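Local coordinates for protein endoglucanase (Clostridium thermocellum, PDB 2E4T) that hydrolyses internal beta-1,4-glucosidic links of cellulose and probably xyloglucan, as the family 44 glycoside hydrolase portion of a longer multidomain cellulase, at residues L450-Y455 with Y502-L507; K138-A143 with S215-K220; E19-S24 with D419-C424; Q32-T37 with Y399-I404. All blocks are in the same frame, centred on the assembly; numbering follows the deposited sequence. Where two conformers were deposited one is given.

Interaction 1 (L450-Y455 with Y502-L507); sequences LLNKNY and YTVPAL
Leu507 lays its CD1 methyl over the middle of the Tyr455 ring, 3.6 Å from CD1 to the ring centroid and only 2° off the ring normal, so all six ring carbons meet the methyl almost equally: a CH-pi contact over one face. The Tyr455 hydroxyl bonds to Asn307. Asn452 carries the polar part. Its CG lies anti to the backbone N (chi1 -172°), and the amide faces the 502-507 chain, where ND2 donates to Pro505 O at 2.9 Å, reaching that oxygen from above its carbonyl plane. On the same amide, OD1 accepts Asn454 N at 3.2 Å, an Asx turn, and is also bonded by Thr459 OG1. Beside it Leu507 N makes a weak bond to Asn454 O at 3.0 Å, and Ala506 CB rests 3.3 Å from Asn454 O. Nearer the strands, Leu450 CD2 meets Val504 CG2 at 3.7 Å, the two side chains running antiparallel past one another, while Leu450 CD2 also approaches the edge of the Tyr502 ring, 4.2 Å from Tyr502 CD2. Phe461 of strand 459-466 packs on both Leu450 and Val504. The C-terminal ends of strands 442-452 and 499-504, and the loops that follow, are thereby joined: the Asn452 amide spends its N-H on the Pro505 carbonyl and its oxygen on the Asx turn and Thr459, and the apolar pairs lie apart from it.

Interaction 2 (K138-A143 with S215-K220); sequences KFEKGA and SKAVKK
Glu140 and Lys220 form a salt bridge between the loop after strand 134-138 and helix 204-221 of the TIM barrel, the helix that precedes barrel strand 226-232. Lys220 NZ donates to Glu140 OE1 at 2.8 Å, meeting that oxygen on its syn side but 34° out of the carboxylate plane. The second oxygen is less closely engaged, with Glu140 OE2 3.4 Å from Lys220 NZ, and the two side chains cross at about a right angle. The two chains get there differently: Glu140 runs straight on from CG, whereas Lys220 bends at its third torsion (chi3 -93°), which turns CE toward the loop. CE itself lies 3.3 Å from Glu140 OE2. Lys220 is exposed, so solvent probably weakens this ion pair.

Beneath the charges, Ala217 takes up the packing. Its CB points at the loop and sits 3.5 Å from Glu140 CG, so the acid's aliphatic part covers the methyl before its carboxylate goes on to Lys220. The Phe139 side chain adds its CB, 3.9 Å from Ala217 CB, but its ring turns away along the helix, to Lys210, Ala213 and Leu214. Nearby, Asp159 of helix 158-169 accepts Lys141 N through OD1, tying the loop to a second helix. At the closest approach of the backbone to the helix, the carbonyl oxygen of Phe139 stands 3.4 Å from the Ala217 CB methyl.

Interaction 3 (E19-S24 with D419-C424); sequences ERKPIS and DTSVKC
Lys21 and Ser421 pair backbone to backbone in antiparallel fashion: Lys21 N donates to Ser421 O at 3.1 Å, and Ser421 N returns the bond to Lys21 O at 2.8 Å. Pro22, the next residue, faces Thr420 as a non-hydrogen-bonded pair. Beyond it the ladder is extended by Ile23 N, which donates to Asp419 O at 2.8 Å with a nearly straight N-H...O angle of 176°.

Charged and polar groups gather round Glu19. Lys423 NZ makes a salt bridge to Glu19 OE2 at 2.9 Å, reaching it from above the carboxylate plane; the same amine also pairs with Glu425. Lys21 places CG between its backbone N and carbonyl carbon (chi1 55°), and its chain then bends twice, so that NZ comes back to Glu19 O at 3.1 Å. That carbonyl also takes a bond from a water at 2.8 Å, and the water lies 2.8 Å from Ser421 OG. Glu19 O, facing Ser421 O as another acceptor, thus receives two donors from other directions.

The apolar contacts are fewer. Ile23 CG1 lies 3.8 Å from Ser421 CB. On another flank, the Arg20 and Val422 side chains run alongside each other in a common direction, and Arg20 CB also touches Thr420 CG2.

Strand 420-426 has its other edge on strand 432-439, where a classic beta bulge sets Asp419 and Thr420 together against Ile438. The meeting of strands 8-22 and 420-426 brings the chain's beginning into the C-terminal beta sheet, consistent with a composite beta domain, built from both ends of the chain, beside the TIM barrel.

Interaction 4 (Q32-T37 with Y399-I404); sequences QELDAT and YTEAGI. With ZN (zinc ion), chain B.
Glu401 and Asp35 each carry CG anti to their own carbonyl carbon (chi1 -70° and -50°), and the Glu401 chain, stretched out past CG, reaches from the helix to meet the loop. Their carboxylates converge on one zinc ion: Asp35 OD2 binds it at 2.0 Å and Glu401 OE1 at 1.9 Å, with the carbonyl oxygen of Ala395 as the third protein ligand. The two carboxylate planes stand 63° apart, and the cation probably offsets their repulsion, since Asp35 OD2 and Glu401 OE2 come within 3.4 Å of each other. Glu401 OE2 lies farther from zinc, at 2.7 Å, and accepts Asp35 N at 2.8 Å, the N-H arriving from above the carboxylate plane. Asp35, at the centre of an inverse gamma turn, meets Glu401 twice: through its N-H directly and through its carboxylate by way of the zinc. Below the metal the packing is apolar: Leu34 CD1 meets Ile404 CD1 at 3.8 Å, the two side chains crossing at about a right angle, and Ile404 CG2 lies 3.5 Å from Thr37 O, close to the Ala36 methyl. The loop follows barrel strand 26-30 and leads to strand 40-43, while helix 398-408 follows the last barrel strand, 388-391. Phe391 of that strand touches Leu34, and Ile404 rests on Gln374 and Leu378 of helix 368-384.

The four contacts sample both parts of the enzyme. Interactions 1 and 3 reach the same beta sheet, their centres about 23 Å apart, and both are partly buried; yet interaction 3 is a regular antiparallel ladder, whereas interaction 1 joins strand ends and the loops after them through an amide, a ring-face contact and apolar packing. Interactions 2 and 4 both attach a loop to a helix in the barrel part: interaction 2, alone a surface contact, through an ion pair, interaction 4, partly buried, through zinc. They lie on opposite sides of the chain's centre, about 36 Å apart between centres. Interaction 3 closes the longest loop, within which interactions 2 and 4 are nested.

Interaction 1 (L450-Y455 with Y502-L507)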
loop_
_atom_site.group_PDB
_atom_site.type_symbol
_atom_site.label_atom_id
_atom_site.label_comp_id
_atom_site.label_asym_id
_atom_site.label_seq_id
_atom_site.Cartn_x
_atom_site.Cartn_y
_atom_site.Cartn_z
ATOM N N LEU A 450 13.845 -15.252 -6.804
ATOM C CA LEU A 450 14.608 -16.120 -5.922
ATOM C C LEU A 450 15.470 -15.231 -5.017
ATOM O O LEU A 450 16.299 -14.463 -5.531
ATOM C CB LEU A 450 15.508 -17.053 -6.761
ATOM C CG LEU A 450 16.422 -17.956 -5.949
ATOM C CD1 LEU A 450 15.654 -18.957 -5.091
ATOM C CD2 LEU A 450 17.337 -18.699 -6.948
ATOM N N LEU A 451 15.208 -15.302 -3.716
ATOM C CA LEU A 451 15.880 -14.412 -2.745
ATOM C C LEU A 451 16.746 -15.272 -1.840
ATOM O O LEU A 451 16.258 -16.179 -1.152
ATOM C CB LEU A 451 14.828 -13.651 -1.908
ATOM C CG LEU A 451 13.789 -12.909 -2.743
ATOM C CD1 LEU A 451 12.783 -12.168 -1.844
ATOM C CD2 LEU A 451 14.432 -11.914 -3.687
ATOM N N ASN A 452 18.050 -14.938 -1.816
ATOM C CA ASN A 452 18.974 -15.597 -0.891
ATOM C C ASN A 452 19.209 -14.684 0.295
ATOM O O ASN A 452 19.885 -13.638 0.153
ATOM C CB ASN A 452 20.277 -15.950 -1.565
ATOM C CG ASN A 452 21.144 -16.796 -0.655
ATOM O OD1 ASN A 452 20.635 -17.401 0.289
ATOM N ND2 ASN A 452 22.448 -16.876 -0.958
ATOM N N LYS A 453 18.627 -15.057 1.443
ATOM C CA LYS A 453 18.751 -14.310 2.687
ATOM C C LYS A 453 20.000 -14.711 3.492
ATOM O O LYS A 453 20.254 -14.143 4.543
ATOM C CB LYS A 453 17.496 -14.463 3.533
ATOM C CG LYS A 453 16.261 -13.915 2.870
ATOM C CD LYS A 453 15.016 -14.061 3.760
ATOM C CE LYS A 453 14.341 -15.399 3.698
ATOM N NZ LYS A 453 13.357 -15.633 4.839
ATOM N N ASN A 454 20.767 -15.702 2.998
ATOM C CA ASN A 454 21.973 -16.096 3.695
ATOM C C ASN A 454 22.907 -14.880 3.756
ATOM O O ASN A 454 23.221 -14.288 2.709
ATOM C CB ASN A 454 22.610 -17.271 2.897
ATOM C CG ASN A 454 23.533 -18.100 3.676
ATOM O OD1 ASN A 454 24.190 -17.600 4.604
ATOM N ND2 ASN A 454 23.689 -19.374 3.217
ATOM N N TYR A 455 23.359 -14.533 4.963
ATOM C CA TYR A 455 24.087 -13.274 5.118
ATOM C C TYR A 455 25.485 -13.361 4.627
ATOM O O TYR A 455 26.034 -12.353 4.093
ATOM C CB TYR A 455 24.039 -12.787 6.588
ATOM C CG TYR A 455 24.028 -11.266 6.701
ATOM C CD1 TYR A 455 22.783 -10.578 6.809
ATOM C CD2 TYR A 455 25.211 -10.470 6.583
ATOM C CE1 TYR A 455 22.734 -9.221 6.856
ATOM C CE2 TYR A 455 25.134 -9.064 6.655
ATOM C CZ TYR A 455 23.887 -8.464 6.773
ATOM O OH TYR A 455 23.790 -7.083 6.757
ATOM N N TYR A 502 21.322 -24.043 -9.225
ATOM C CA TYR A 502 21.765 -22.691 -9.395
ATOM C C TYR A 502 22.217 -22.182 -8.029
ATOM O O TYR A 502 21.434 -22.138 -7.079
ATOM C CB TYR A 502 20.615 -21.827 -9.923
ATOM C CG TYR A 502 21.029 -20.414 -10.317
ATOM C CD1 TYR A 502 22.030 -20.200 -11.278
ATOM C CD2 TYR A 502 20.383 -19.297 -9.792
ATOM C CE1 TYR A 502 22.377 -18.931 -11.698
ATOM C CE2 TYR A 502 20.719 -18.027 -10.224
ATOM C CZ TYR A 502 21.726 -17.828 -11.139
ATOM O OH TYR A 502 22.047 -16.547 -11.542
ATOM N N THR A 503 23.502 -21.846 -7.912
ATOM C CA THR A 503 24.055 -21.314 -6.684
ATOM C C THR A 503 24.115 -19.796 -6.788
ATOM O O THR A 503 24.606 -19.236 -7.777
ATOM C CB THR A 503 25.456 -21.892 -6.437
ATOM O OG1 THR A 503 25.301 -23.312 -6.247
ATOM C CG2 THR A 503 26.108 -21.240 -5.220
ATOM N N VAL A 504 23.593 -19.153 -5.731
ATOM C CA VAL A 504 23.423 -17.731 -5.682
ATOM C C VAL A 504 24.306 -17.194 -4.529
ATOM O O VAL A 504 24.292 -17.760 -3.429
ATOM C CB VAL A 504 21.873 -17.411 -5.339
ATOM C CG1 VAL A 504 21.596 -15.924 -5.233
ATOM C CG2 VAL A 504 20.950 -18.030 -6.394
ATOM N N PRO A 505 25.065 -16.107 -4.755
ATOM C CA PRO A 505 25.829 -15.519 -3.637
ATOM C C PRO A 505 24.929 -15.062 -2.488
ATOM O O PRO A 505 23.704 -14.886 -2.627
ATOM C CB PRO A 505 26.539 -14.328 -4.272
ATOM C CG PRO A 505 26.595 -14.701 -5.757
ATOM C CD PRO A 505 25.297 -15.383 -6.008
ATOM N N ALA A 506 25.560 -14.872 -1.327
ATOM C CA ALA A 506 24.911 -14.298 -0.177
ATOM C C ALA A 506 24.176 -12.998 -0.600
ATOM O O ALA A 506 24.635 -12.239 -1.453
ATOM C CB ALA A 506 25.954 -13.941 0.876
ATOM N N LEU A 507 23.036 -12.757 0.079
ATOM C CA LEU A 507 22.306 -11.488 -0.003
ATOM C C LEU A 507 22.179 -11.010 -1.464
ATOM O O LEU A 507 22.622 -9.939 -1.856
ATOM C CB LEU A 507 22.947 -10.393 0.855
ATOM C CG LEU A 507 22.992 -10.759 2.355
ATOM C CD1 LEU A 507 23.679 -9.606 3.136
ATOM C CD2 LEU A 507 21.622 -11.096 2.935
#

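Interaction 2 (K138-A143 with S215-K220)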
loop_
_atom_site.group_PDB
_atom_site.type_symbol
_atom_site.label_atom_id
_atom_site.label_comp_id
_atom_site.label_asym_id
_atom_site.label_seq_id
_atom_site.Cartn_x
_atom_site.Cartn_y
_atom_site.Cartn_z
ATOM N N LYS A 138 -18.854 18.849 3.693
ATOM C CA LYS A 138 -20.085 18.077 3.563
ATOM C C LYS A 138 -19.867 17.075 2.451
ATOM O O LYS A 138 -19.262 17.408 1.402
ATOM C CB LYS A 138 -21.291 18.983 3.280
ATOM C CG LYS A 138 -21.688 19.777 4.511
ATOM C CD LYS A 138 -22.961 20.539 4.285
ATOM C CE LYS A 138 -23.648 20.990 5.586
ATOM N NZ LYS A 138 -22.727 21.953 6.347
ATOM N N PHE A 139 -20.379 15.857 2.621
ATOM C CA PHE A 139 -20.130 14.861 1.601
ATOM C C PHE A 139 -21.000 15.050 0.357
ATOM O O PHE A 139 -20.528 14.794 -0.753
ATOM C CB PHE A 139 -20.282 13.462 2.190
ATOM C CG PHE A 139 -19.324 13.231 3.348
ATOM C CD1 PHE A 139 -18.014 13.696 3.330
ATOM C CD2 PHE A 139 -19.745 12.480 4.442
ATOM C CE1 PHE A 139 -17.132 13.422 4.400
ATOM C CE2 PHE A 139 -18.875 12.222 5.486
ATOM C CZ PHE A 139 -17.601 12.711 5.461
ATOM N N GLU A 140 -22.258 15.472 0.579
ATOM C CA GLU A 140 -23.210 15.687 -0.521
ATOM C C GLU A 140 -23.594 17.153 -0.586
ATOM O O GLU A 140 -24.135 17.712 0.374
ATOM C CB GLU A 140 -24.476 14.890 -0.380
ATOM C CG GLU A 140 -24.176 13.471 -0.627
ATOM C CD GLU A 140 -25.395 12.544 -0.741
ATOM O OE1 GLU A 140 -26.465 13.015 -1.216
ATOM O OE2 GLU A 140 -25.284 11.310 -0.481
ATOM N N LYS A 141 -23.391 17.771 -1.747
ATOM C CA LYS A 141 -23.798 19.177 -1.919
ATOM C C LYS A 141 -25.311 19.369 -1.830
ATOM O O LYS A 141 -25.776 20.370 -1.262
ATOM C CB LYS A 141 -23.260 19.694 -3.237
ATOM C CG LYS A 141 -23.465 21.198 -3.432
ATOM C CD LYS A 141 -22.857 21.695 -4.688
ATOM C CE LYS A 141 -22.899 23.222 -4.806
ATOM N NZ LYS A 141 -22.441 23.710 -6.111
ATOM N N GLY A 142 -26.066 18.442 -2.428
ATOM C CA GLY A 142 -27.549 18.572 -2.466
ATOM C C GLY A 142 -28.044 19.791 -3.204
ATOM O O GLY A 142 -29.154 20.263 -2.978
ATOM N N ALA A 143 -27.281 20.287 -4.116
ATOM C CA ALA A 143 -27.609 21.339 -5.073
ATOM C C ALA A 143 -26.708 21.064 -6.261
ATOM O O ALA A 143 -25.733 20.306 -6.161
ATOM C CB ALA A 143 -27.356 22.731 -4.509
ATOM N N SER A 215 -19.017 7.273 1.199
ATOM C CA SER A 215 -19.077 6.287 0.137
ATOM C C SER A 215 -20.325 6.475 -0.732
ATOM O O SER A 215 -20.276 6.472 -1.972
ATOM C CB SER A 215 -19.054 4.882 0.721
ATOM O OG SER A 215 -19.121 3.966 -0.351
ATOM N N LYS A 216 -21.503 6.644 -0.083
ATOM C CA LYS A 216 -22.733 6.897 -0.840
ATOM C C LYS A 216 -22.584 8.104 -1.738
ATOM O O LYS A 216 -23.010 8.089 -2.908
ATOM C CB LYS A 216 -23.926 7.088 0.092
ATOM C CG LYS A 216 -24.396 5.837 0.761
ATOM C CD LYS A 216 -25.386 6.145 1.896
ATOM C CE LYS A 216 -25.958 4.934 2.561
ATOM N NZ LYS A 216 -26.801 5.281 3.742
ATOM N N ALA A 217 -22.024 9.190 -1.203
ATOM C CA ALA A 217 -21.912 10.411 -1.961
ATOM C C ALA A 217 -21.030 10.227 -3.204
ATOM O O ALA A 217 -21.340 10.727 -4.297
ATOM C CB ALA A 217 -21.315 11.513 -1.053
ATOM N N VAL A 218 -19.895 9.546 -3.015
ATOM C CA VAL A 218 -18.972 9.298 -4.131
ATOM C C VAL A 218 -19.632 8.419 -5.185
ATOM O O VAL A 218 -19.534 8.701 -6.387
ATOM C CB VAL A 218 -17.671 8.618 -3.604
ATOM C CG1 VAL A 218 -16.794 8.151 -4.780
ATOM C CG2 VAL A 218 -16.927 9.543 -2.698
ATOM N N LYS A 219 -20.274 7.331 -4.742
ATOM C CA LYS A 219 -20.818 6.348 -5.701
ATOM C C LYS A 219 -22.008 6.885 -6.480
ATOM O O LYS A 219 -22.294 6.357 -7.552
ATOM C CB LYS A 219 -21.097 5.037 -5.000
ATOM C CG LYS A 219 -19.733 4.388 -4.644
ATOM C CD LYS A 219 -19.888 3.072 -3.943
ATOM C CE LYS A 219 -18.591 2.380 -3.743
ATOM N NZ LYS A 219 -18.130 1.451 -4.717
ATOM N N LYS A 220 -22.702 7.923 -5.976
ATOM C CA LYS A 220 -23.723 8.571 -6.798
ATOM C C LYS A 220 -23.103 9.294 -7.991
ATOM O O LYS A 220 -23.735 9.402 -9.064
ATOM C CB LYS A 220 -24.539 9.524 -5.956
ATOM C CG LYS A 220 -25.556 8.854 -5.122
ATOM C CD LYS A 220 -26.670 9.717 -4.708
ATOM C CE LYS A 220 -26.384 10.310 -3.373
ATOM N NZ LYS A 220 -27.557 11.186 -2.966
#

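Interaction 3 (E19-S24 with D419-C424)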
loop_
_atom_site.group_PDB
_atom_site.type_symbol
_atom_site.label_atom_id
_atom_site.label_comp_id
_atom_site.label_asym_id
_atom_site.label_seq_id
_atom_site.Cartn_x
_atom_site.Cartn_y
_atom_site.Cartn_z
ATOM N N GLU A 19 -2.277 -24.371 -8.005
ATOM C CA GLU A 19 -2.463 -23.194 -7.158
ATOM C C GLU A 19 -2.446 -21.911 -7.988
ATOM O O GLU A 19 -2.083 -20.855 -7.464
ATOM C CB GLU A 19 -1.530 -23.139 -5.975
ATOM C CG GLU A 19 -1.678 -24.431 -5.140
ATOM C CD GLU A 19 -0.703 -24.554 -3.989
ATOM O OE1 GLU A 19 0.074 -23.628 -3.678
ATOM O OE2 GLU A 19 -0.679 -25.629 -3.357
ATOM N N ARG A 20 -2.934 -21.963 -9.215
ATOM C CA ARG A 20 -2.907 -20.766 -10.041
ATOM C C ARG A 20 -3.872 -19.726 -9.485
ATOM O O ARG A 20 -5.028 -20.039 -9.186
ATOM C CB ARG A 20 -3.279 -21.050 -11.495
ATOM C CG ARG A 20 -2.257 -21.911 -12.241
ATOM C CD ARG A 20 -2.619 -22.011 -13.732
ATOM N NE ARG A 20 -1.573 -22.728 -14.454
ATOM C CZ ARG A 20 -1.497 -22.761 -15.769
ATOM N NH1 ARG A 20 -2.426 -22.246 -16.533
ATOM N NH2 ARG A 20 -0.413 -23.360 -16.321
ATOM N N LYS A 21 -3.399 -18.481 -9.404
ATOM C CA LYS A 21 -4.235 -17.395 -8.891
ATOM C C LYS A 21 -3.723 -16.099 -9.448
ATOM O O LYS A 21 -2.511 -15.890 -9.536
ATOM C CB LYS A 21 -4.360 -17.424 -7.387
ATOM C CG LYS A 21 -3.059 -17.416 -6.765
ATOM C CD LYS A 21 -3.135 -17.281 -5.270
ATOM C CE LYS A 21 -3.741 -18.495 -4.590
ATOM N NZ LYS A 21 -2.845 -19.703 -4.743
ATOM N N PRO A 22 -4.616 -15.167 -9.800
ATOM C CA PRO A 22 -4.140 -13.898 -10.345
ATOM C C PRO A 22 -3.390 -13.092 -9.256
ATOM O O PRO A 22 -3.815 -13.046 -8.099
ATOM C CB PRO A 22 -5.420 -13.197 -10.768
ATOM C CG PRO A 22 -6.497 -13.772 -9.928
ATOM C CD PRO A 22 -6.094 -15.230 -9.724
ATOM N N ILE A 23 -2.335 -12.425 -9.697
ATOM C CA ILE A 23 -1.624 -11.428 -8.887
ATOM C C ILE A 23 -2.183 -10.061 -9.291
ATOM O O ILE A 23 -2.149 -9.674 -10.454
ATOM C CB ILE A 23 -0.114 -11.463 -9.165
ATOM C CG1 ILE A 23 0.449 -12.815 -8.722
ATOM C CG2 ILE A 23 0.584 -10.295 -8.449
ATOM C CD1 ILE A 23 1.908 -13.042 -9.143
ATOM N N SER A 24 -2.734 -9.334 -8.308
ATOM C CA SER A 24 -3.297 -8.036 -8.669
ATOM C C SER A 24 -2.186 -7.119 -9.199
ATOM O O SER A 24 -1.130 -7.000 -8.577
ATOM C CB SER A 24 -3.928 -7.382 -7.442
ATOM O OG SER A 24 -4.427 -6.125 -7.870
ATOM N N ASP A 419 1.663 -12.353 -14.139
ATOM C CA ASP A 419 0.450 -11.930 -13.461
ATOM C C ASP A 419 -0.373 -13.066 -12.886
ATOM O O ASP A 419 -1.438 -12.800 -12.303
ATOM C CB ASP A 419 -0.397 -11.002 -14.342
ATOM C CG ASP A 419 -0.873 -11.667 -15.601
ATOM O OD1 ASP A 419 -0.493 -12.811 -15.891
ATOM O OD2 ASP A 419 -1.719 -11.029 -16.304
ATOM N N THR A 420 0.081 -14.317 -13.008
ATOM C CA THR A 420 -0.614 -15.456 -12.415
ATOM C C THR A 420 0.391 -16.205 -11.539
ATOM O O THR A 420 1.386 -16.764 -12.044
ATOM C CB THR A 420 -1.165 -16.372 -13.514
ATOM O OG1 THR A 420 -2.140 -15.632 -14.239
ATOM C CG2 THR A 420 -1.820 -17.629 -12.913
ATOM N N SER A 421 0.148 -16.184 -10.218
ATOM C CA SER A 421 0.958 -16.930 -9.285
ATOM C C SER A 421 0.784 -18.428 -9.477
ATOM O O SER A 421 -0.361 -18.882 -9.742
ATOM C CB SER A 421 0.469 -16.546 -7.879
ATOM O OG SER A 421 1.117 -17.299 -6.855
ATOM N N VAL A 422 1.866 -19.210 -9.354
ATOM C CA VAL A 422 1.795 -20.648 -9.413
ATOM C C VAL A 422 2.537 -21.233 -8.212
ATOM O O VAL A 422 3.410 -20.559 -7.574
ATOM C CB VAL A 422 2.318 -21.257 -10.724
ATOM C CG1 VAL A 422 1.605 -20.635 -11.890
ATOM C CG2 VAL A 422 3.830 -21.102 -10.862
ATOM N N LYS A 423 2.269 -22.512 -7.922
ATOM C CA LYS A 423 2.851 -23.145 -6.752
ATOM C C LYS A 423 4.391 -23.185 -6.832
ATOM O O LYS A 423 4.966 -23.662 -7.825
ATOM C CB LYS A 423 2.312 -24.597 -6.652
ATOM C CG LYS A 423 2.796 -25.330 -5.410
ATOM C CD LYS A 423 2.092 -26.710 -5.314
ATOM C CE LYS A 423 2.450 -27.422 -3.986
ATOM N NZ LYS A 423 1.988 -26.609 -2.790
ATOM N N CYS A 424 5.036 -22.749 -5.732
ATOM C CA CYS A 424 6.499 -22.663 -5.703
ATOM C C CYS A 424 6.897 -22.775 -4.227
ATOM O O CYS A 424 6.619 -21.858 -3.447
ATOM C CB CYS A 424 6.968 -21.332 -6.286
ATOM S SG CYS A 424 8.731 -21.058 -6.204
HETATM O O HOH W 1 0.345 -20.000 -6.428
#

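Interaction 4 (Q32-T37 with Y399-I404)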
loop_
_atom_site.group_PDB
_atom_site.type_symbol
_atom_site.label_atom_id
_atom_site.label_comp_id
_atom_site.label_asym_id
_atom_site.label_seq_id
_atom_site.Cartn_x
_atom_site.Cartn_y
_atom_site.Cartn_z
ATOM N N GLN A 32 5.163 8.256 -2.864
ATOM C CA GLN A 32 6.076 9.304 -3.285
ATOM C C GLN A 32 6.519 9.064 -4.728
ATOM O O GLN A 32 6.235 8.038 -5.359
ATOM C CB GLN A 32 7.315 9.358 -2.351
ATOM C CG GLN A 32 7.025 9.997 -1.000
ATOM C CD GLN A 32 6.028 9.246 -0.156
ATOM O OE1 GLN A 32 6.143 8.042 0.094
ATOM N NE2 GLN A 32 5.008 9.981 0.327
ATOM N N GLU A 33 7.269 10.043 -5.265
ATOM C CA GLU A 33 7.825 9.968 -6.619
ATOM C C GLU A 33 9.140 9.195 -6.533
ATOM O O GLU A 33 10.157 9.710 -6.046
ATOM C CB GLU A 33 8.037 11.371 -7.189
ATOM C CG GLU A 33 6.697 12.086 -7.394
ATOM C CD GLU A 33 6.778 13.515 -7.889
ATOM O OE1 GLU A 33 7.794 14.214 -7.661
ATOM O OE2 GLU A 33 5.773 13.975 -8.526
ATOM N N LEU A 34 9.115 7.938 -6.989
ATOM C CA LEU A 34 10.251 7.031 -6.890
ATOM C C LEU A 34 10.986 6.874 -8.214
ATOM O O LEU A 34 10.427 7.000 -9.296
ATOM C CB LEU A 34 9.807 5.647 -6.443
ATOM C CG LEU A 34 9.192 5.543 -5.049
ATOM C CD1 LEU A 34 8.906 4.054 -4.729
ATOM C CD2 LEU A 34 10.077 6.164 -3.993
ATOM N N ASP A 35 12.252 6.443 -8.067
ATOM C CA ASP A 35 13.063 5.951 -9.172
ATOM C C ASP A 35 12.757 4.459 -9.386
ATOM O O ASP A 35 13.593 3.568 -9.173
ATOM C CB ASP A 35 14.533 6.101 -8.838
ATOM C CG ASP A 35 14.880 7.490 -8.353
ATOM O OD1 ASP A 35 14.503 8.470 -9.053
ATOM O OD2 ASP A 35 15.588 7.648 -7.309
ATOM N N ALA A 36 11.501 4.194 -9.733
ATOM C CA ALA A 36 11.053 2.815 -9.959
ATOM C C ALA A 36 9.843 2.921 -10.859
ATOM O O ALA A 36 9.107 3.932 -10.864
ATOM C CB ALA A 36 10.645 2.134 -8.668
ATOM N N THR A 37 9.605 1.860 -11.623
ATOM C CA THR A 37 8.362 1.726 -12.378
ATOM C C THR A 37 7.309 1.209 -11.418
ATOM O O THR A 37 7.465 0.105 -10.829
ATOM C CB THR A 37 8.590 0.745 -13.542
ATOM O OG1 THR A 37 9.649 1.262 -14.378
ATOM C CG2 THR A 37 7.322 0.515 -14.322
ATOM N N TYR A 399 17.661 0.591 -2.787
ATOM C CA TYR A 399 17.424 -0.850 -2.755
ATOM C C TYR A 399 15.934 -1.180 -2.704
ATOM O O TYR A 399 15.502 -2.155 -3.349
ATOM C CB TYR A 399 18.233 -1.539 -1.663
ATOM C CG TYR A 399 19.642 -1.841 -2.089
ATOM C CD1 TYR A 399 19.908 -2.929 -2.900
ATOM C CD2 TYR A 399 20.726 -1.036 -1.687
ATOM C CE1 TYR A 399 21.220 -3.235 -3.305
ATOM C CE2 TYR A 399 22.034 -1.329 -2.080
ATOM C CZ TYR A 399 22.283 -2.443 -2.874
ATOM O OH TYR A 399 23.581 -2.713 -3.230
ATOM N N THR A 400 15.113 -0.386 -1.981
ATOM C CA THR A 400 13.676 -0.626 -2.053
ATOM C C THR A 400 13.215 -0.505 -3.506
ATOM O O THR A 400 12.381 -1.300 -4.011
ATOM C CB THR A 400 12.926 0.405 -1.187
ATOM O OG1 THR A 400 13.545 0.503 0.083
ATOM C CG2 THR A 400 11.462 0.091 -1.096
ATOM N N GLU A 401 13.712 0.527 -4.203
ATOM C CA GLU A 401 13.337 0.754 -5.590
ATOM C C GLU A 401 13.747 -0.407 -6.481
ATOM O O GLU A 401 12.997 -0.818 -7.382
ATOM C CB GLU A 401 13.964 2.066 -6.076
ATOM C CG GLU A 401 13.305 3.259 -5.414
ATOM C CD GLU A 401 14.073 4.570 -5.658
ATOM O OE1 GLU A 401 15.348 4.548 -5.768
ATOM O OE2 GLU A 401 13.430 5.653 -5.688
ATOM N N ALA A 402 14.960 -0.964 -6.260
ATOM C CA ALA A 402 15.394 -2.146 -7.007
ATOM C C ALA A 402 14.413 -3.308 -6.737
ATOM O O ALA A 402 14.110 -4.094 -7.643
ATOM C CB ALA A 402 16.793 -2.533 -6.615
ATOM N N GLY A 403 13.975 -3.464 -5.478
ATOM C CA GLY A 403 13.031 -4.527 -5.143
ATOM C C GLY A 403 11.728 -4.411 -5.938
ATOM O O GLY A 403 11.160 -5.430 -6.385
ATOM N N ILE A 404 11.261 -3.163 -6.124
ATOM C CA ILE A 404 10.066 -2.931 -6.948
ATOM C C ILE A 404 10.367 -3.257 -8.428
ATOM O O ILE A 404 9.617 -4.003 -9.076
ATOM C CB ILE A 404 9.568 -1.469 -6.786
ATOM C CG1 ILE A 404 9.110 -1.237 -5.346
ATOM C CG2 ILE A 404 8.480 -1.175 -7.788
ATOM C CD1 ILE A 404 8.911 0.238 -4.994
HETATM ZN ZN ZN B . 16.060 6.340 -5.927
#